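Local structure of D-glucosaminate-6-phosphate ammonia lyase (7LCE) at residues 47-61 / 248-262. The protein is a pyridoxal-phosphate enzyme of the selenocysteine synthase-like family, with the fold of the aminotransferase superfamily. Numbering follows the deposited sequence.
Sequences IDALVEKTGELVSRY and KENMVGLVYALENYH
Helices 47-61 and 248-262 run side by side in the same direction, their axes 10.0 Å apart at closest approach and inclined by only 21°, with Ile47 beside Lys248 at one end and Val58 beside Val255 further along. This near-parallel course lets side chains meet along most of both helices, burying 651 Å² in total. Near the N-terminal ends, Leu50 CD2 rests on Lys248 CB at 3.7 Å, while the bend of Met251 at chi3 (67°) brings its CE in among Leu50, Val51 and Thr54; that methyl lies 3.8 Å from Leu50 CG. Thr54 OG1 lies against the same Met251 methyl, and its CG2 faces Val255 CG2. In the middle, Val255 CG1 meets Leu57 CD1 at 3.7 Å, the two side chains crossing at about a right angle. Val58 CG2 reaches Leu258 CD1 at 4.0 Å. The C-terminal end is closed by Tyr61, a knob among Val255, Leu258, Glu259 and His262. Leu258 CB makes a CH-pi contact over one ring face, 4.0 Å from the centroid and 18° off the normal, whereas Glu259 OE1 lies at the ring edge and accepts from Tyr61 OH at 2.6 Å on its anti side. Together the face contact and the hydroxyl bond probably limit how far the ring can tilt. Strand 66-70 touches both helices through Val51, Thr54, Val58 and Leu254, placing this largely apolar parallel helix pair against a strand at the edge, within this chain, of the seven-stranded mixed sheet, in the alpha/beta architecture of aminotransferase-type PLP enzymes.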
loop_
_atom_site.group_PDB
_atom_site.type_symbol
_atom_site.label_atom_id
_atom_site.label_comp_id
_atom_site.label_asym_id
_atom_site.label_seq_id
_atom_site.Cartn_x
_atom_site.Cartn_y
_atom_site.Cartn_z
ATOM N N ILE A 47 7.850 -37.296 30.790
ATOM C CA ILE A 47 6.634 -36.669 30.279
ATOM C C ILE A 47 6.313 -37.162 28.875
ATOM O O ILE A 47 5.144 -37.379 28.534
ATOM C CB ILE A 47 6.766 -35.135 30.325
ATOM C CG1 ILE A 47 6.774 -34.646 31.774
ATOM C CG2 ILE A 47 5.636 -34.476 29.553
ATOM C CD1 ILE A 47 5.402 -34.642 32.412
ATOM N N ASP A 48 7.339 -37.358 28.041
ATOM C CA ASP A 48 7.094 -37.827 26.678
ATOM C C ASP A 48 6.359 -39.162 26.678
ATOM O O ASP A 48 5.469 -39.390 25.849
ATOM C CB ASP A 48 8.413 -37.939 25.909
ATOM C CG ASP A 48 9.388 -38.911 26.552
ATOM O OD1 ASP A 48 9.334 -39.078 27.789
ATOM O OD2 ASP A 48 10.200 -39.515 25.820
ATOM N N ALA A 49 6.708 -40.054 27.610
ATOM C CA ALA A 49 6.019 -41.333 27.726
ATOM C C ALA A 49 4.645 -41.188 28.366
ATOM O O ALA A 49 3.723 -41.938 28.023
ATOM C CB ALA A 49 6.868 -42.317 28.530
ATOM N N LEU A 50 4.494 -40.255 29.310
ATOM C CA LEU A 50 3.191 -40.038 29.930
ATOM C C LEU A 50 2.200 -39.431 28.943
ATOM O O LEU A 50 1.019 -39.793 28.941
ATOM C CB LEU A 50 3.342 -39.146 31.160
ATOM C CG LEU A 50 2.060 -38.913 31.956
ATOM C CD1 LEU A 50 1.523 -40.223 32.510
ATOM C CD2 LEU A 50 2.309 -37.913 33.066
ATOM N N VAL A 51 2.659 -38.496 28.107
ATOM C CA VAL A 51 1.790 -37.910 27.089
ATOM C C VAL A 51 1.343 -38.978 26.103
ATOM O O VAL A 51 0.179 -39.020 25.687
ATOM C CB VAL A 51 2.505 -36.751 26.370
ATOM C CG1 VAL A 51 1.729 -36.344 25.120
ATOM C CG2 VAL A 51 2.686 -35.568 27.306
ATOM N N GLU A 52 2.267 -39.851 25.707
ATOM C CA GLU A 52 1.951 -40.884 24.729
ATOM C C GLU A 52 0.972 -41.895 25.314
ATOM O O GLU A 52 -0.042 -42.222 24.689
ATOM C CB GLU A 52 3.252 -41.564 24.284
ATOM C CG GLU A 52 3.159 -42.403 23.021
ATOM C CD GLU A 52 2.905 -41.551 21.786
ATOM O OE1 GLU A 52 3.056 -40.313 21.875
ATOM O OE2 GLU A 52 2.563 -42.119 20.726
ATOM N N LYS A 53 1.254 -42.373 26.530
ATOM C CA LYS A 53 0.431 -43.401 27.165
ATOM C C LYS A 53 -0.956 -42.883 27.534
ATOM O O LYS A 53 -1.956 -43.591 27.350
ATOM C CB LYS A 53 1.144 -43.943 28.406
ATOM C CG LYS A 53 0.558 -45.233 28.966
ATOM C CD LYS A 53 0.676 -46.360 27.948
ATOM C CE LYS A 53 0.325 -47.715 28.546
ATOM N NZ LYS A 53 0.463 -48.825 27.556
ATOM N N THR A 54 -1.038 -41.665 28.085
ATOM C CA THR A 54 -2.341 -41.113 28.444
ATOM C C THR A 54 -3.219 -40.923 27.216
ATOM O O THR A 54 -4.439 -41.117 27.290
ATOM C CB THR A 54 -2.179 -39.795 29.203
ATOM O OG1 THR A 54 -1.275 -38.941 28.491
ATOM C CG2 THR A 54 -1.642 -40.055 30.608
ATOM N N GLY A 55 -2.623 -40.567 26.074
ATOM C CA GLY A 55 -3.401 -40.496 24.848
ATOM C C GLY A 55 -3.987 -41.847 24.475
ATOM O O GLY A 55 -5.128 -41.937 24.018
ATOM N N GLU A 56 -3.217 -42.920 24.691
ATOM C CA GLU A 56 -3.723 -44.268 24.456
ATOM C C GLU A 56 -4.879 -44.589 25.393
ATOM O O GLU A 56 -5.913 -45.111 24.959
ATOM C CB GLU A 56 -2.584 -45.276 24.653
ATOM C CG GLU A 56 -2.998 -46.741 24.601
ATOM C CD GLU A 56 -1.851 -47.687 24.940
ATOM O OE1 GLU A 56 -0.722 -47.198 25.171
ATOM O OE2 GLU A 56 -2.078 -48.914 24.995
ATOM N N LEU A 57 -4.730 -44.270 26.683
ATOM C CA LEU A 57 -5.765 -44.633 27.643
ATOM C C LEU A 57 -7.044 -43.849 27.402
ATOM O O LEU A 57 -8.139 -44.417 27.444
ATOM C CB LEU A 57 -5.263 -44.427 29.071
ATOM C CG LEU A 57 -4.066 -45.285 29.484
ATOM C CD1 LEU A 57 -3.605 -44.959 30.901
ATOM C CD2 LEU A 57 -4.425 -46.750 29.340
ATOM N N VAL A 58 -6.926 -42.552 27.112
ATOM C CA VAL A 58 -8.113 -41.745 26.843
ATOM C C VAL A 58 -8.826 -42.237 25.589
ATOM O O VAL A 58 -10.062 -42.303 25.542
ATOM C CB VAL A 58 -7.729 -40.257 26.732
ATOM C CG1 VAL A 58 -8.887 -39.442 26.191
ATOM C CG2 VAL A 58 -7.295 -39.726 28.091
ATOM N N SER A 59 -8.060 -42.608 24.563
ATOM C CA SER A 59 -8.655 -43.040 23.306
ATOM C C SER A 59 -9.460 -44.324 23.447
ATOM O O SER A 59 -10.359 -44.563 22.633
ATOM C CB SER A 59 -7.563 -43.217 22.254
ATOM O OG SER A 59 -6.881 -41.995 22.039
ATOM N N ARG A 60 -9.169 -45.150 24.456
ATOM C CA ARG A 60 -9.956 -46.364 24.659
ATOM C C ARG A 60 -11.411 -46.042 24.974
ATOM O O ARG A 60 -12.307 -46.819 24.624
ATOM C CB ARG A 60 -9.340 -47.217 25.769
ATOM C CG ARG A 60 -7.974 -47.775 25.411
ATOM C CD ARG A 60 -7.377 -48.595 26.540
ATOM N NE ARG A 60 -5.994 -48.962 26.255
ATOM C CZ ARG A 60 -5.201 -49.620 27.089
ATOM N NH1 ARG A 60 -5.624 -50.012 28.280
ATOM N NH2 ARG A 60 -3.952 -49.888 26.720
ATOM N N TYR A 61 -11.666 -44.905 25.622
ATOM C CA TYR A 61 -13.036 -44.538 25.954
ATOM C C TYR A 61 -13.745 -43.859 24.789
ATOM O O TYR A 61 -14.974 -43.937 24.689
ATOM C CB TYR A 61 -13.056 -43.619 27.178
ATOM C CG TYR A 61 -12.366 -44.191 28.395
ATOM C CD1 TYR A 61 -13.031 -45.059 29.253
ATOM C CD2 TYR A 61 -11.049 -43.860 28.691
ATOM C CE1 TYR A 61 -12.402 -45.584 30.369
ATOM C CE2 TYR A 61 -10.413 -44.379 29.803
ATOM C CZ TYR A 61 -11.094 -45.240 30.639
ATOM O OH TYR A 61 -10.465 -45.757 31.748
ATOM N N LYS A 248 1.485 -33.410 35.327
ATOM C CA LYS A 248 1.360 -34.862 35.391
ATOM C C LYS A 248 0.273 -35.293 36.364
ATOM O O LYS A 248 -0.343 -36.349 36.177
ATOM C CB LYS A 248 2.699 -35.487 35.784
ATOM C CG LYS A 248 3.360 -34.828 36.986
ATOM C CD LYS A 248 4.655 -35.528 37.367
ATOM C CE LYS A 248 5.343 -34.823 38.526
ATOM N NZ LYS A 248 4.420 -34.559 39.663
ATOM N N GLU A 249 0.016 -34.494 37.401
ATOM C CA GLU A 249 -0.949 -34.904 38.416
ATOM C C GLU A 249 -2.369 -34.909 37.859
ATOM O O GLU A 249 -3.131 -35.852 38.102
ATOM C CB GLU A 249 -0.833 -34.004 39.652
ATOM C CG GLU A 249 -1.329 -32.569 39.492
ATOM C CD GLU A 249 -0.365 -31.683 38.724
ATOM O OE1 GLU A 249 0.773 -32.122 38.456
ATOM O OE2 GLU A 249 -0.751 -30.544 38.387
ATOM N N ASN A 250 -2.743 -33.874 37.102
ATOM C CA ASN A 250 -4.082 -33.810 36.531
ATOM C C ASN A 250 -4.214 -34.620 35.247
ATOM O O ASN A 250 -5.328 -35.028 34.903
ATOM C CB ASN A 250 -4.477 -32.353 36.282
ATOM C CG ASN A 250 -4.828 -31.621 37.564
ATOM O OD1 ASN A 250 -4.501 -32.074 38.660
ATOM N ND2 ASN A 250 -5.493 -30.480 37.432
ATOM N N MET A 251 -3.111 -34.861 34.533
ATOM C CA MET A 251 -3.147 -35.817 33.433
ATOM C C MET A 251 -3.573 -37.190 33.935
ATOM O O MET A 251 -4.477 -37.820 33.375
ATOM C CB MET A 251 -1.779 -35.893 32.755
ATOM C CG MET A 251 -1.453 -34.714 31.866
ATOM S SD MET A 251 0.230 -34.795 31.219
ATOM C CE MET A 251 0.124 -36.225 30.145
ATOM N N VAL A 252 -2.935 -37.661 35.009
ATOM C CA VAL A 252 -3.324 -38.932 35.615
ATOM C C VAL A 252 -4.733 -38.836 36.187
ATOM O O VAL A 252 -5.520 -39.788 36.106
ATOM C CB VAL A 252 -2.299 -39.343 36.689
ATOM C CG1 VAL A 252 -2.760 -40.587 37.428
ATOM C CG2 VAL A 252 -0.933 -39.563 36.058
ATOM N N GLY A 253 -5.072 -37.684 36.771
ATOM C CA GLY A 253 -6.395 -37.519 37.352
ATOM C C GLY A 253 -7.509 -37.691 36.337
ATOM O O GLY A 253 -8.537 -38.305 36.630
ATOM N N LEU A 254 -7.316 -37.163 35.126
ATOM C CA LEU A 254 -8.331 -37.315 34.088
ATOM C C LEU A 254 -8.530 -38.780 33.716
ATOM O O LEU A 254 -9.667 -39.236 33.541
ATOM C CB LEU A 254 -7.948 -36.499 32.853
ATOM C CG LEU A 254 -8.805 -36.746 31.609
ATOM C CD1 LEU A 254 -10.250 -36.341 31.858
ATOM C CD2 LEU A 254 -8.235 -36.017 30.403
ATOM N N VAL A 255 -7.436 -39.534 33.588
ATOM C CA VAL A 255 -7.546 -40.940 33.212
ATOM C C VAL A 255 -8.281 -41.725 34.291
ATOM O O VAL A 255 -9.166 -42.539 33.994
ATOM C CB VAL A 255 -6.152 -41.529 32.929
ATOM C CG1 VAL A 255 -6.262 -43.008 32.581
ATOM C CG2 VAL A 255 -5.477 -40.756 31.809
ATOM N N TYR A 256 -7.935 -41.491 35.560
ATOM C CA TYR A 256 -8.623 -42.193 36.640
ATOM C C TYR A 256 -10.052 -41.700 36.811
ATOM O O TYR A 256 -10.915 -42.453 37.276
ATOM C CB TYR A 256 -7.836 -42.066 37.945
ATOM C CG TYR A 256 -6.764 -43.124 38.089
ATOM C CD1 TYR A 256 -5.562 -43.026 37.402
ATOM C CD2 TYR A 256 -6.968 -44.233 38.898
ATOM C CE1 TYR A 256 -4.591 -44.004 37.524
ATOM C CE2 TYR A 256 -6.001 -45.211 39.029
ATOM C CZ TYR A 256 -4.815 -45.093 38.342
ATOM O OH TYR A 256 -3.854 -46.070 38.474
ATOM N N ALA A 257 -10.325 -40.448 36.441
ATOM C CA ALA A 257 -11.700 -39.966 36.465
ATOM C C ALA A 257 -12.526 -40.589 35.349
ATOM O O ALA A 257 -13.728 -40.817 35.522
ATOM C CB ALA A 257 -11.731 -38.444 36.363
ATOM N N LEU A 258 -11.901 -40.866 34.202
ATOM C CA LEU A 258 -12.611 -41.532 33.115
ATOM C C LEU A 258 -12.984 -42.963 33.487
ATOM O O LEU A 258 -14.088 -43.422 33.169
ATOM C CB LEU A 258 -11.760 -41.512 31.847
ATOM C CG LEU A 258 -11.706 -40.171 31.117
ATOM C CD1 LEU A 258 -10.860 -40.283 29.864
ATOM C CD2 LEU A 258 -13.108 -39.691 30.779
ATOM N N GLU A 259 -12.082 -43.685 34.156
ATOM C CA GLU A 259 -12.409 -45.039 34.593
ATOM C C GLU A 259 -13.465 -45.024 35.691
ATOM O O GLU A 259 -14.331 -45.905 35.738
ATOM C CB GLU A 259 -11.150 -45.768 35.064
ATOM C CG GLU A 259 -11.382 -47.232 35.418
ATOM C CD GLU A 259 -11.870 -48.054 34.236
ATOM O OE1 GLU A 259 -11.444 -47.774 33.097
ATOM O OE2 GLU A 259 -12.685 -48.980 34.446
ATOM N N ASN A 260 -13.411 -44.029 36.582
ATOM C CA ASN A 260 -14.435 -43.904 37.615
ATOM C C ASN A 260 -15.795 -43.582 37.012
ATOM O O ASN A 260 -16.830 -43.937 37.589
ATOM C CB ASN A 260 -14.029 -42.833 38.627
ATOM C CG ASN A 260 -14.845 -42.898 39.903
ATOM O OD1 ASN A 260 -15.884 -42.250 40.023
ATOM N ND2 ASN A 260 -14.375 -43.683 40.868
ATOM N N TYR A 261 -15.812 -42.899 35.868
ATOM C CA TYR A 261 -17.055 -42.635 35.156
ATOM C C TYR A 261 -17.527 -43.873 34.397
ATOM O O TYR A 261 -18.733 -44.119 34.291
ATOM C CB TYR A 261 -16.851 -41.452 34.206
ATOM C CG TYR A 261 -18.082 -40.987 33.462
ATOM C CD1 TYR A 261 -18.996 -40.132 34.064
ATOM C CD2 TYR A 261 -18.317 -41.379 32.150
ATOM C CE1 TYR A 261 -20.119 -39.691 33.387
ATOM C CE2 TYR A 261 -19.437 -40.944 31.464
ATOM C CZ TYR A 261 -20.333 -40.101 32.086
ATOM O OH TYR A 261 -21.450 -39.664 31.409
ATOM N N HIS A 262 -16.583 -44.659 33.868
ATOM C CA HIS A 262 -16.926 -45.869 33.125
ATOM C C HIS A 262 -17.455 -46.976 34.033
ATOM O O HIS A 262 -18.314 -47.759 33.612
ATOM C CB HIS A 262 -15.703 -46.364 32.349
ATOM C CG HIS A 262 -15.928 -47.651 31.615
ATOM N ND1 HIS A 262 -16.695 -47.735 30.472
ATOM C CD2 HIS A 262 -15.481 -48.905 31.861
ATOM C CE1 HIS A 262 -16.712 -48.986 30.047
ATOM N NE2 HIS A 262 -15.984 -49.717 30.873
#